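Local coordinates for folylpolyglutamate synthase (FolC) (Helicobacter pylori, PDB 6K8C), which probably adds glutamate to dihydropteroate to form dihydrofolate and then extends reduced folates into folylpolyglutamates, using ATP, at residues A[80-85]-A[377-382]; A[311-316]-A[337-342]. One frame throughout, in Å; residues are numbered along the deposited sequence.

Contact 1. Residues A[80-85]-A[377-382]; sequences TSPHVF and GSFLVA
At the interface between the N-terminal, P-loop ATPase-type domain and the C-terminal glutamate ligase domain, the loop that follows strand 76-79 meets the first turn of helix 379-390. Phe379 carries the contact. Its CG stands anti to the carbonyl carbon (chi1 -86°), and the ring reaches across to the loop, where Pro82 lies over one face. Pro82 CD sits 3.8 Å from the centroid of the Phe379 ring and only 9° off its normal, a CH-pi contact, while Pro82 CG leans toward the root of the ring, 3.6 Å from Phe379 CD2. The peptide bond before Pro82 is cis. At the edge of the same ring, near its plane, the carbonyl oxygen of His83 comes within 3.8 Å of Phe379 CD2. Val84 crosses Phe379 at about a right angle and splits its two methyls: CG2 meets Phe379 obliquely, 3.7 Å from CE2, and CG1 turns to Ala382 CB one helical turn on, at 4.3 Å.

The helix that presents Phe379 begins with a classical N-cap. Ser378 OG accepts a hydrogen bond from Val381 N at 2.9 Å, fixing the first turn from which the ring projects. No hydrogen bond joins 80-85 to 377-382, so these two segments meet by apolar packing, but Val84 O is bonded to Asn383 ND2 farther along the helix. On the loop side, Glu89 accepts from the backbone N atoms of Val84 and Phe85, and His83, whose CB points away from 377-382, is hydrogen-bonded through ND1 to Arg90 NE.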
ATOM      1  N   THR A  80       1.044   0.785   6.826  1.00 23.48           N
ATOM      2  CA  THR A  80       1.288   0.555   5.405  1.00 26.90           C
ATOM      3  C   THR A  80       2.708   0.969   5.043  1.00 33.52           C
ATOM      4  O   THR A  80       3.418   1.590   5.832  1.00 26.42           O
ATOM      5  CB  THR A  80       0.295   1.327   4.529  1.00 27.80           C
ATOM      6  OG1 THR A  80       0.451   2.734   4.762  1.00 27.44           O
ATOM      7  CG2 THR A  80      -1.127   0.916   4.854  1.00 25.15           C
ATOM      8  N   SER A  81       3.124   0.619   3.826  1.00 27.27           N
ATOM      9  CA  SER A  81       4.432   1.031   3.335  1.00 27.87           C
ATOM     10  C   SER A  81       4.415   0.970   1.816  1.00 33.38           C
ATOM     11  O   SER A  81       3.645   0.191   1.245  1.00 30.52           O
ATOM     12  CB  SER A  81       5.545   0.135   3.900  1.00 31.56           C
ATOM     13  OG  SER A  81       5.488  -1.160   3.336  1.00 39.81           O
ATOM     14  N   PRO A  82       5.216   1.810   1.129  1.00 33.85           N
ATOM     15  CA  PRO A  82       6.011   2.870   1.750  1.00 37.07           C
ATOM     16  C   PRO A  82       5.151   4.110   1.917  1.00 37.20           C
ATOM     17  O   PRO A  82       3.972   3.980   2.215  1.00 40.13           O
ATOM     18  CB  PRO A  82       7.140   3.094   0.745  1.00 33.71           C
ATOM     19  CG  PRO A  82       6.484   2.839  -0.581  1.00 32.12           C
ATOM     20  CD  PRO A  82       5.385   1.799  -0.337  1.00 39.33           C
ATOM     21  N   HIS A  83       5.715   5.295   1.717  1.00 32.15           N
ATOM     22  CA  HIS A  83       4.931   6.516   1.784  1.00 24.51           C
ATOM     23  C   HIS A  83       5.144   7.324   0.513  1.00 28.85           C
ATOM     24  O   HIS A  83       6.110   7.119  -0.227  1.00 36.02           O
ATOM     25  CB  HIS A  83       5.280   7.346   3.029  1.00 28.96           C
ATOM     26  CG  HIS A  83       6.697   7.826   3.067  1.00 28.44           C
ATOM     27  ND1 HIS A  83       7.682   7.181   3.784  1.00 30.92           N
ATOM     28  CD2 HIS A  83       7.289   8.906   2.505  1.00 34.91           C
ATOM     29  CE1 HIS A  83       8.823   7.833   3.647  1.00 31.33           C
ATOM     30  NE2 HIS A  83       8.611   8.886   2.876  1.00 34.58           N
ATOM     31  N   VAL A  84       4.210   8.233   0.251  1.00 28.66           N
ATOM     32  CA  VAL A  84       4.277   9.079  -0.935  1.00 36.27           C
ATOM     33  C   VAL A  84       4.997  10.377  -0.603  1.00 37.28           C
ATOM     34  O   VAL A  84       6.019  10.710  -1.214  1.00 44.67           O
ATOM     35  CB  VAL A  84       2.874   9.374  -1.493  1.00 40.31           C
ATOM     36  CG1 VAL A  84       2.980  10.275  -2.715  1.00 42.37           C
ATOM     37  CG2 VAL A  84       2.150   8.079  -1.826  1.00 31.98           C
ATOM     38  N   PHE A  85       4.459  11.123   0.359  1.00 28.28           N
ATOM     39  CA  PHE A  85       4.967  12.441   0.711  1.00 34.29           C
ATOM     40  C   PHE A  85       5.674  12.467   2.057  1.00 41.07           C
ATOM     41  O   PHE A  85       6.791  12.979   2.147  1.00 38.09           O
ATOM     42  CB  PHE A  85       3.824  13.468   0.716  1.00 35.10           C
ATOM     43  CG  PHE A  85       2.997  13.460  -0.542  1.00 38.35           C
ATOM     44  CD1 PHE A  85       3.503  13.980  -1.724  1.00 42.53           C
ATOM     45  CD2 PHE A  85       1.714  12.938  -0.541  1.00 37.62           C
ATOM     46  CE1 PHE A  85       2.744  13.977  -2.884  1.00 44.87           C
ATOM     47  CE2 PHE A  85       0.949  12.934  -1.699  1.00 36.03           C
ATOM     48  CZ  PHE A  85       1.469  13.454  -2.871  1.00 40.27           C
ATOM     49  N   GLY A 377       2.878   6.199 -12.119  1.00 27.93           N
ATOM     50  CA  GLY A 377       3.707   5.063 -12.471  1.00 38.88           C
ATOM     51  C   GLY A 377       4.110   4.154 -11.329  1.00 41.84           C
ATOM     52  O   GLY A 377       4.210   2.935 -11.515  1.00 36.21           O
ATOM     53  N   SER A 378       4.352   4.730 -10.154  1.00 31.44           N
ATOM     54  CA  SER A 378       4.863   3.991  -9.007  1.00 39.67           C
ATOM     55  C   SER A 378       4.905   4.936  -7.818  1.00 35.78           C
ATOM     56  O   SER A 378       4.751   6.151  -7.960  1.00 31.28           O
ATOM     57  CB  SER A 378       6.262   3.426  -9.261  1.00 40.59           C
ATOM     58  OG  SER A 378       7.134   4.422  -9.787  1.00 46.37           O
ATOM     59  N   PHE A 379       5.103   4.353  -6.632  1.00 35.43           N
ATOM     60  CA  PHE A 379       5.468   5.162  -5.477  1.00 42.85           C
ATOM     61  C   PHE A 379       6.745   5.934  -5.766  1.00 37.24           C
ATOM     62  O   PHE A 379       6.881   7.106  -5.394  1.00 41.44           O
ATOM     63  CB  PHE A 379       5.656   4.280  -4.236  1.00 37.16           C
ATOM     64  CG  PHE A 379       4.385   3.998  -3.473  1.00 37.74           C
ATOM     65  CD1 PHE A 379       3.548   2.967  -3.862  1.00 38.45           C
ATOM     66  CD2 PHE A 379       4.044   4.747  -2.357  1.00 42.66           C
ATOM     67  CE1 PHE A 379       2.392   2.689  -3.165  1.00 43.53           C
ATOM     68  CE2 PHE A 379       2.879   4.473  -1.648  1.00 41.23           C
ATOM     69  CZ  PHE A 379       2.051   3.439  -2.060  1.00 43.17           C
ATOM     70  N   LEU A 380       7.685   5.293  -6.458  1.00 35.50           N
ATOM     71  CA  LEU A 380       8.969   5.921  -6.746  1.00 36.94           C
ATOM     72  C   LEU A 380       8.798   7.141  -7.641  1.00 46.70           C
ATOM     73  O   LEU A 380       9.358   8.209  -7.368  1.00 34.58           O
ATOM     74  CB  LEU A 380       9.915   4.905  -7.391  1.00 40.47           C
ATOM     75  CG  LEU A 380      11.182   5.427  -8.071  1.00 38.52           C
ATOM     76  CD1 LEU A 380      12.089   6.124  -7.068  1.00 59.13           C
ATOM     77  CD2 LEU A 380      11.923   4.290  -8.764  1.00 46.71           C
ATOM     78  N   VAL A 381       8.020   7.000  -8.716  1.00 35.48           N
ATOM     79  CA  VAL A 381       7.811   8.117  -9.634  1.00 34.29           C
ATOM     80  C   VAL A 381       7.171   9.293  -8.907  1.00 35.35           C
ATOM     81  O   VAL A 381       7.586  10.446  -9.076  1.00 37.11           O
ATOM     82  CB  VAL A 381       6.961   7.668 -10.837  1.00 31.37           C
ATOM     83  CG1 VAL A 381       6.344   8.870 -11.533  1.00 32.08           C
ATOM     84  CG2 VAL A 381       7.805   6.865 -11.812  1.00 38.25           C
ATOM     85  N   ALA A 382       6.163   9.022  -8.075  1.00 29.79           N
ATOM     86  CA  ALA A 382       5.462  10.108  -7.398  1.00 34.87           C
ATOM     87  C   ALA A 382       6.346  10.763  -6.348  1.00 40.34           C
ATOM     88  O   ALA A 382       6.364  11.993  -6.222  1.00 33.74           O
ATOM     89  CB  ALA A 382       4.175   9.590  -6.761  1.00 32.67           C
TER

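Contact 2. Residues A[311-316]-A[337-342]; sequences IYNCYQ and LELHEE
Strand 308-312 runs parallel to strand 331-336 in the C-terminal sheet, and just beyond their ends a side-chain amide continues the pairing that the backbones begin. A single backbone hydrogen bond joins the two segments, from Leu337 N to Tyr312 O, 3.0 Å long and nearly straight at 164°, although the N-H approaches from above the carbonyl plane. Beside it, Ile311 CG2 touches Leu337 CB at 4.2 Å, as the two side chains cross obliquely.

Asn313 comes next. Its CB points toward 337-342 and lies 3.6 Å from Leu337 O. The same Asn313 CB is 4.1 Å from Leu339 CD1, a methyl that also packs on Val381 of helix 379-390. From there chi1 of -144°, away from a staggered value, turns the amide toward the Leu337 carbonyl, with CG 3.6 Å from Leu337 O. At the tip the two branches part. ND2 donates to Leu337 O over 2.8 Å; the acceptor lies close to the amide plane, but ND2 stands above the plane of the Leu337 carbonyl. OD1 turns back to its own segment and accepts from Cys314 N at 3.0 Å, in the plane of the side-chain carbonyl but at a bent C=O...N angle of 98°. Tyr312 points the other way: its side chain packs on helix 320-327, and its hydroxyl is hydrogen-bonded to His288.

Both ends of the buried Asn313 amide are therefore used, which fixes its orientation without any charge. One uncharged group satisfies Leu337 O on the neighbouring segment and Cys314 N on its own, so the two segments stay joined at the point where regular strand pairing gives out.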
ATOM      1  N   ILE A 311       3.445  12.782 -16.760  1.00 25.43           N
ATOM      2  CA  ILE A 311       4.782  12.640 -16.190  1.00 22.09           C
ATOM      3  C   ILE A 311       4.904  11.205 -15.699  1.00 28.03           C
ATOM      4  O   ILE A 311       4.145  10.778 -14.820  1.00 27.17           O
ATOM      5  CB  ILE A 311       5.021  13.651 -15.055  1.00 22.49           C
ATOM      6  CG1 ILE A 311       5.002  15.074 -15.613  1.00 25.11           C
ATOM      7  CG2 ILE A 311       6.349  13.383 -14.351  1.00 26.42           C
ATOM      8  CD1 ILE A 311       4.782  16.152 -14.559  1.00 32.08           C
ATOM      9  N   TYR A 312       5.844  10.450 -16.266  1.00 30.75           N
ATOM     10  CA  TYR A 312       5.701   9.001 -16.261  1.00 29.02           C
ATOM     11  C   TYR A 312       7.047   8.291 -16.263  1.00 35.26           C
ATOM     12  O   TYR A 312       7.990   8.711 -16.941  1.00 30.51           O
ATOM     13  CB  TYR A 312       4.885   8.556 -17.488  1.00 32.15           C
ATOM     14  CG  TYR A 312       4.724   7.058 -17.651  1.00 31.85           C
ATOM     15  CD1 TYR A 312       3.684   6.379 -17.025  1.00 30.53           C
ATOM     16  CD2 TYR A 312       5.602   6.326 -18.442  1.00 34.27           C
ATOM     17  CE1 TYR A 312       3.529   5.008 -17.176  1.00 31.13           C
ATOM     18  CE2 TYR A 312       5.457   4.959 -18.595  1.00 38.44           C
ATOM     19  CZ  TYR A 312       4.418   4.304 -17.962  1.00 39.03           C
ATOM     20  OH  TYR A 312       4.269   2.943 -18.113  1.00 33.20           O
ATOM     21  N   ASN A 313       7.109   7.203 -15.501  1.00 32.86           N
ATOM     22  CA  ASN A 313       8.076   6.134 -15.704  1.00 38.87           C
ATOM     23  C   ASN A 313       7.465   4.873 -15.111  1.00 33.29           C
ATOM     24  O   ASN A 313       6.435   4.925 -14.438  1.00 40.33           O
ATOM     25  CB  ASN A 313       9.437   6.459 -15.073  1.00 37.01           C
ATOM     26  CG  ASN A 313      10.600   5.932 -15.899  1.00 45.05           C
ATOM     27  OD1 ASN A 313      10.449   4.985 -16.675  1.00 39.64           O
ATOM     28  ND2 ASN A 313      11.770   6.537 -15.730  1.00 43.70           N
ATOM     29  N   CYS A 314       8.094   3.728 -15.366  1.00 38.20           N
ATOM     30  CA  CYS A 314       7.549   2.488 -14.827  1.00 47.17           C
ATOM     31  C   CYS A 314       8.653   1.451 -14.671  1.00 42.88           C
ATOM     32  O   CYS A 314       9.749   1.584 -15.218  1.00 46.03           O
ATOM     33  CB  CYS A 314       6.420   1.947 -15.708  1.00 39.32           C
ATOM     34  SG  CYS A 314       6.981   1.192 -17.238  1.00 50.22           S
ATOM     35  N   TYR A 315       8.338   0.411 -13.906  1.00 44.25           N
ATOM     36  CA  TYR A 315       9.251  -0.699 -13.703  1.00 55.97           C
ATOM     37  C   TYR A 315       9.227  -1.624 -14.920  1.00 61.06           C
ATOM     38  O   TYR A 315       8.333  -1.550 -15.771  1.00 54.06           O
ATOM     39  CB  TYR A 315       8.885  -1.460 -12.425  1.00 53.22           C
ATOM     40  CG  TYR A 315       9.176  -0.685 -11.158  1.00 48.71           C
ATOM     41  CD1 TYR A 315      10.464  -0.244 -10.870  1.00 49.81           C
ATOM     42  CD2 TYR A 315       8.160  -0.382 -10.254  1.00 46.39           C
ATOM     43  CE1 TYR A 315      10.735   0.470  -9.715  1.00 48.26           C
ATOM     44  CE2 TYR A 315       8.422   0.330  -9.097  1.00 51.19           C
ATOM     45  CZ  TYR A 315       9.710   0.753  -8.832  1.00 45.11           C
ATOM     46  OH  TYR A 315       9.970   1.464  -7.682  1.00 48.47           O
ATOM     47  N   GLN A 316      10.237  -2.496 -14.998  1.00 63.72           N
ATOM     48  CA  GLN A 316      10.413  -3.343 -16.174  1.00 69.90           C
ATOM     49  C   GLN A 316       9.379  -4.458 -16.266  1.00 62.30           C
ATOM     50  O   GLN A 316       9.178  -5.018 -17.351  1.00 60.12           O
ATOM     51  CB  GLN A 316      11.815  -3.940 -16.163  1.00 71.11           C
ATOM     52  CG  GLN A 316      12.820  -3.187 -17.005  1.00 75.36           C
ATOM     53  CD  GLN A 316      12.785  -3.628 -18.451  1.00 86.24           C
ATOM     54  OE1 GLN A 316      13.271  -4.708 -18.792  1.00 90.30           O
ATOM     55  NE2 GLN A 316      12.194  -2.801 -19.309  1.00 80.13           N
ATOM     56  N   LEU A 337      10.044  10.802 -16.550  1.00 42.66           N
ATOM     57  CA  LEU A 337      10.742  11.144 -15.309  1.00 41.15           C
ATOM     58  C   LEU A 337      11.940  10.214 -15.170  1.00 42.20           C
ATOM     59  O   LEU A 337      11.830   9.088 -14.678  1.00 43.47           O
ATOM     60  CB  LEU A 337       9.811  11.044 -14.106  1.00 38.21           C
ATOM     61  CG  LEU A 337      10.349  11.655 -12.807  1.00 45.42           C
ATOM     62  CD1 LEU A 337      10.578  13.135 -12.971  1.00 48.58           C
ATOM     63  CD2 LEU A 337       9.410  11.388 -11.640  1.00 45.72           C
ATOM     64  N   GLU A 338      13.098  10.701 -15.612  1.00 47.73           N
ATOM     65  CA  GLU A 338      14.341   9.942 -15.561  1.00 60.54           C
ATOM     66  C   GLU A 338      14.569   9.351 -14.177  1.00 52.11           C
ATOM     67  O   GLU A 338      14.590  10.075 -13.176  1.00 52.90           O
ATOM     68  CB  GLU A 338      15.508  10.853 -15.942  1.00 66.21           C
ATOM     69  CG  GLU A 338      16.747  10.123 -16.427  1.00 70.28           C
ATOM     70  CD  GLU A 338      17.372  10.810 -17.621  1.00 78.99           C
ATOM     71  OE1 GLU A 338      17.727  11.999 -17.489  1.00 76.83           O
ATOM     72  OE2 GLU A 338      17.512  10.166 -18.681  1.00 82.17           O
ATOM     73  N   LEU A 339      14.708   8.026 -14.123  1.00 58.74           N
ATOM     74  CA  LEU A 339      15.030   7.306 -12.901  1.00 60.01           C
ATOM     75  C   LEU A 339      16.094   6.272 -13.223  1.00 71.15           C
ATOM     76  O   LEU A 339      15.989   5.559 -14.225  1.00 64.09           O
ATOM     77  CB  LEU A 339      13.800   6.615 -12.297  1.00 59.46           C
ATOM     78  CG  LEU A 339      12.774   7.498 -11.588  1.00 54.06           C
ATOM     79  CD1 LEU A 339      11.435   6.787 -11.526  1.00 52.15           C
ATOM     80  CD2 LEU A 339      13.252   7.876 -10.200  1.00 50.80           C
ATOM     81  N   HIS A 340      17.114   6.191 -12.371  1.00 74.76           N
ATOM     82  CA  HIS A 340      18.235   5.287 -12.584  1.00 77.07           C
ATOM     83  C   HIS A 340      18.192   4.071 -11.671  1.00 75.11           C
ATOM     84  O   HIS A 340      19.082   3.219 -11.753  1.00 74.28           O
ATOM     85  CB  HIS A 340      19.552   6.044 -12.404  1.00 69.26           C
ATOM     86  CG  HIS A 340      19.766   7.109 -13.433  1.00 84.12           C
ATOM     87  ND1 HIS A 340      20.300   6.847 -14.676  1.00 94.12           N
ATOM     88  CD2 HIS A 340      19.490   8.436 -13.416  1.00 82.84           C
ATOM     89  CE1 HIS A 340      20.356   7.967 -15.375  1.00 90.25           C
ATOM     90  NE2 HIS A 340      19.871   8.945 -14.633  1.00 86.78           N
ATOM     91  N   GLU A 341      17.183   3.976 -10.811  1.00 66.36           N
ATOM     92  CA  GLU A 341      16.965   2.766 -10.036  1.00 57.21           C
ATOM     93  C   GLU A 341      16.815   1.578 -10.981  1.00 73.92           C
ATOM     94  O   GLU A 341      16.352   1.713 -12.116  1.00 75.34           O
ATOM     95  CB  GLU A 341      15.734   2.938  -9.144  1.00 61.59           C
ATOM     96  CG  GLU A 341      15.935   3.907  -7.965  1.00 62.71           C
ATOM     97  CD  GLU A 341      16.042   5.382  -8.369  1.00 69.39           C
ATOM     98  OE1 GLU A 341      16.316   5.684  -9.551  1.00 73.06           O
ATOM     99  OE2 GLU A 341      15.857   6.251  -7.488  1.00 72.86           O
ATOM    100  N   GLU A 342      17.218   0.402 -10.504  1.00 67.47           N
ATOM    101  CA  GLU A 342      17.660  -0.634 -11.432  1.00 77.59           C
ATOM    102  C   GLU A 342      16.510  -1.342 -12.141  1.00 79.85           C
ATOM    103  O   GLU A 342      16.611  -1.624 -13.340  1.00 73.15           O
ATOM    104  CB  GLU A 342      18.552  -1.636 -10.703  1.00 84.79           C
ATOM    105  CG  GLU A 342      20.024  -1.266 -10.804  1.00 72.50           C
ATOM    106  CD  GLU A 342      20.623  -1.635 -12.149  1.00 72.81           C
ATOM    107  OE1 GLU A 342      21.565  -0.945 -12.594  1.00 69.42           O
ATOM    108  OE2 GLU A 342      20.153  -2.620 -12.758  1.00 85.41           O
TER

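Contacts 1 and 2 lie with their centres 13 Å apart and meet through helix 379-390. Contact 2 falls within the chain between the two halves of contact 1: 80-85 comes first, then 311-316 and 337-342, and finally 377-382, directly after strand 373-376, which neighbours 308-312 in the C-terminal sheet. Different sides of the first helical turn serve the two contacts. Phe379 and Ala382 look to the N-terminal domain, whereas Val381 CG2 packs 3.6 Å from Leu339 CD1 and Leu380 lies on Tyr315. The same turn thus couples the ends of the C-terminal strands to the domain interface, where Mur-type ligases typically hold their active site.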